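Long-range contact in probable ubiquitin-conjugating enzyme E2 7 (Caenorhabditis elegans, PDB 1PZV), which probably catalyses the covalent attachment of ubiquitin to other proteins as an E2 enzyme, carrying it as a thioester intermediate: residues Ile33-Val38 / Lys54-Phe59. Sequence-based numbering, arbitrary orientation.
Sequences IYKWEV and KAILDF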
loop_
_atom_site.group_PDB
_atom_site.type_symbol
_atom_site.label_atom_id
_atom_site.label_comp_id
_atom_site.label_asym_id
_atom_site.label_seq_id
_atom_site.Cartn_x
_atom_site.Cartn_y
_atom_site.Cartn_z
ATOM N N ILE A 33 -8.845 8.665 14.444
ATOM C CA ILE A 33 -9.116 8.444 13.030
ATOM C C ILE A 33 -7.947 8.738 12.083
ATOM O O ILE A 33 -8.099 8.629 10.870
ATOM C CB ILE A 33 -10.328 9.289 12.589
ATOM C CG1 ILE A 33 -10.924 8.718 11.302
ATOM C CG2 ILE A 33 -9.905 10.736 12.398
ATOM C CD1 ILE A 33 -11.506 7.344 11.469
ATOM N N TYR A 34 -6.783 9.087 12.626
ATOM C CA TYR A 34 -5.629 9.402 11.787
ATOM C C TYR A 34 -4.609 8.275 11.579
ATOM O O TYR A 34 -3.610 8.470 10.878
ATOM C CB TYR A 34 -4.928 10.653 12.326
ATOM C CG TYR A 34 -5.750 11.919 12.154
ATOM C CD1 TYR A 34 -5.700 12.659 10.962
ATOM C CD2 TYR A 34 -6.624 12.350 13.157
ATOM C CE1 TYR A 34 -6.507 13.799 10.772
ATOM C CE2 TYR A 34 -7.435 13.484 12.977
ATOM C CZ TYR A 34 -7.374 14.201 11.784
ATOM O OH TYR A 34 -8.192 15.299 11.602
ATOM N N LYS A 35 -4.852 7.110 12.185
ATOM C CA LYS A 35 -3.965 5.943 12.035
ATOM C C LYS A 35 -4.786 4.721 11.647
ATOM O O LYS A 35 -5.514 4.167 12.477
ATOM C CB LYS A 35 -3.232 5.627 13.334
ATOM C CG LYS A 35 -2.197 6.648 13.753
ATOM C CD LYS A 35 -1.437 6.184 15.008
ATOM C CE LYS A 35 -0.545 4.976 14.716
ATOM N NZ LYS A 35 0.494 5.296 13.698
ATOM N N TRP A 36 -4.661 4.292 10.395
ATOM C CA TRP A 36 -5.413 3.138 9.907
ATOM C C TRP A 36 -4.577 1.879 9.769
ATOM O O TRP A 36 -3.410 1.933 9.371
ATOM C CB TRP A 36 -6.009 3.434 8.532
ATOM C CG TRP A 36 -7.026 4.519 8.503
ATOM C CD1 TRP A 36 -7.131 5.569 9.365
ATOM C CD2 TRP A 36 -8.056 4.697 7.524
ATOM N NE1 TRP A 36 -8.169 6.385 8.991
ATOM C CE2 TRP A 36 -8.761 5.868 7.869
ATOM C CE3 TRP A 36 -8.471 3.961 6.406
ATOM C CZ2 TRP A 36 -9.836 6.344 7.115
ATOM C CZ3 TRP A 36 -9.541 4.429 5.660
ATOM C CH2 TRP A 36 -10.220 5.601 6.025
ATOM N N GLU A 37 -5.184 0.743 10.097
ATOM C CA GLU A 37 -4.521 -0.544 9.936
ATOM C C GLU A 37 -5.249 -1.194 8.765
ATOM O O GLU A 37 -6.442 -1.474 8.862
ATOM C CB GLU A 37 -4.664 -1.415 11.194
ATOM C CG GLU A 37 -6.081 -1.501 11.767
ATOM C CD GLU A 37 -6.219 -2.525 12.909
ATOM O OE1 GLU A 37 -5.252 -2.689 13.703
ATOM O OE2 GLU A 37 -7.308 -3.152 13.014
ATOM N N VAL A 38 -4.556 -1.415 7.655
ATOM C CA VAL A 38 -5.219 -2.025 6.504
ATOM C C VAL A 38 -4.649 -3.368 6.049
ATOM O O VAL A 38 -3.447 -3.514 5.856
ATOM C CB VAL A 38 -5.237 -1.054 5.283
ATOM C CG1 VAL A 38 -5.552 0.366 5.755
ATOM C CG2 VAL A 38 -3.911 -1.108 4.529
ATOM N N LYS A 54 -0.220 -6.711 6.169
ATOM C CA LYS A 54 -0.762 -5.680 7.051
ATOM C C LYS A 54 -0.067 -4.354 6.774
ATOM O O LYS A 54 1.122 -4.331 6.492
ATOM C CB LYS A 54 -0.567 -6.098 8.519
ATOM C CG LYS A 54 -1.280 -7.421 8.877
ATOM C CD LYS A 54 -1.046 -7.904 10.328
ATOM C CE LYS A 54 0.350 -8.509 10.531
ATOM N NZ LYS A 54 0.599 -8.955 11.939
ATOM N N ALA A 55 -0.799 -3.246 6.835
ATOM C CA ALA A 55 -0.176 -1.947 6.580
ATOM C C ALA A 55 -0.823 -0.828 7.390
ATOM O O ALA A 55 -1.966 -0.938 7.847
ATOM C CB ALA A 55 -0.229 -1.615 5.080
ATOM N N ILE A 56 -0.089 0.259 7.559
ATOM C CA ILE A 56 -0.606 1.375 8.318
ATOM C C ILE A 56 -0.555 2.677 7.557
ATOM O O ILE A 56 0.474 3.036 6.974
ATOM C CB ILE A 56 0.142 1.524 9.633
ATOM C CG1 ILE A 56 -0.223 0.345 10.537
ATOM C CG2 ILE A 56 -0.187 2.868 10.273
ATOM C CD1 ILE A 56 0.364 0.408 11.917
ATOM N N LEU A 57 -1.696 3.367 7.558
ATOM C CA LEU A 57 -1.842 4.654 6.888
ATOM C C LEU A 57 -1.833 5.775 7.912
ATOM O O LEU A 57 -2.610 5.765 8.866
ATOM C CB LEU A 57 -3.152 4.710 6.100
ATOM C CG LEU A 57 -3.251 3.963 4.773
ATOM C CD1 LEU A 57 -4.686 3.960 4.311
ATOM C CD2 LEU A 57 -2.363 4.622 3.736
ATOM N N ASP A 58 -0.941 6.735 7.715
ATOM C CA ASP A 58 -0.846 7.884 8.604
ATOM C C ASP A 58 -1.413 9.083 7.864
ATOM O O ASP A 58 -0.883 9.470 6.818
ATOM C CB ASP A 58 0.613 8.144 8.970
ATOM C CG ASP A 58 1.153 7.129 9.954
ATOM O OD1 ASP A 58 0.884 7.273 11.164
ATOM O OD2 ASP A 58 1.835 6.181 9.519
ATOM N N PHE A 59 -2.490 9.662 8.389
ATOM C CA PHE A 59 -3.095 10.822 7.742
ATOM C C PHE A 59 -2.770 12.124 8.464
ATOM O O PHE A 59 -2.978 12.246 9.677
ATOM C CB PHE A 59 -4.623 10.699 7.682
ATOM C CG PHE A 59 -5.119 9.538 6.880
ATOM C CD1 PHE A 59 -5.188 8.263 7.442
ATOM C CD2 PHE A 59 -5.515 9.714 5.557
ATOM C CE1 PHE A 59 -5.655 7.183 6.697
ATOM C CE2 PHE A 59 -5.984 8.641 4.805
ATOM C CZ PHE A 59 -6.051 7.371 5.374
HETATM O O HOH W 1 -1.304 9.341 12.774
#
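Two antiparallel neighbours, strands 35-41 and 52-58, pair here in the middle of the four-stranded sheet. Trp36 and Leu57 form a hydrogen-bonded pair, with N to O bonds in both directions. Val38 and Ala55 form the next one. Past residue 58 the pairing continues: Phe59 N donates to Tyr34 O at 3.0 Å, almost straight at 176°.

Trp36, Val38, Ala55 and Leu57 share one buried face of the sheet. Ala55 and Leu57 also touch Met70 of strand 69-72. The indole of Trp36 has CG anti to the carbonyl carbon (chi1 -64°). One face of the indole takes Phe59 CE1, offset toward its rim and 3.4 Å from Trp36 CD1. The two rings cross obliquely, their planes at 49°. Trp36 NE1 donates to Ile33 O at 2.9 Å, with the oxygen in the indole plane, and so fixes the turn of the ring. Leu12 of the helix 5-17 and Ala25 and Leu27 of strand 23-27 also touch the indole. An alanine in place of Trp36 removes the indole and its NE1 donor, which would probably loosen the packing of Phe59 and the hold on the Ile33 carbonyl. Further along, Val38 CG2 meets Ala55 CB at 3.8 Å, and Val38 CG1 meets Leu57 CD1.

Lys35, Glu37, Ile56 and Asp58 lie on the other face. The Lys35 chain bends at chi3 and chi4, and NZ reaches Asp58 OD1 at 3.2 Å in a salt bridge whose hydrogen bond is weak. A water donates to Tyr34 O and, weakly, to the same OD1.

This is the central hairpin of the meander sheet in the UBC fold of E2 enzymes, packed against the N-terminal helix.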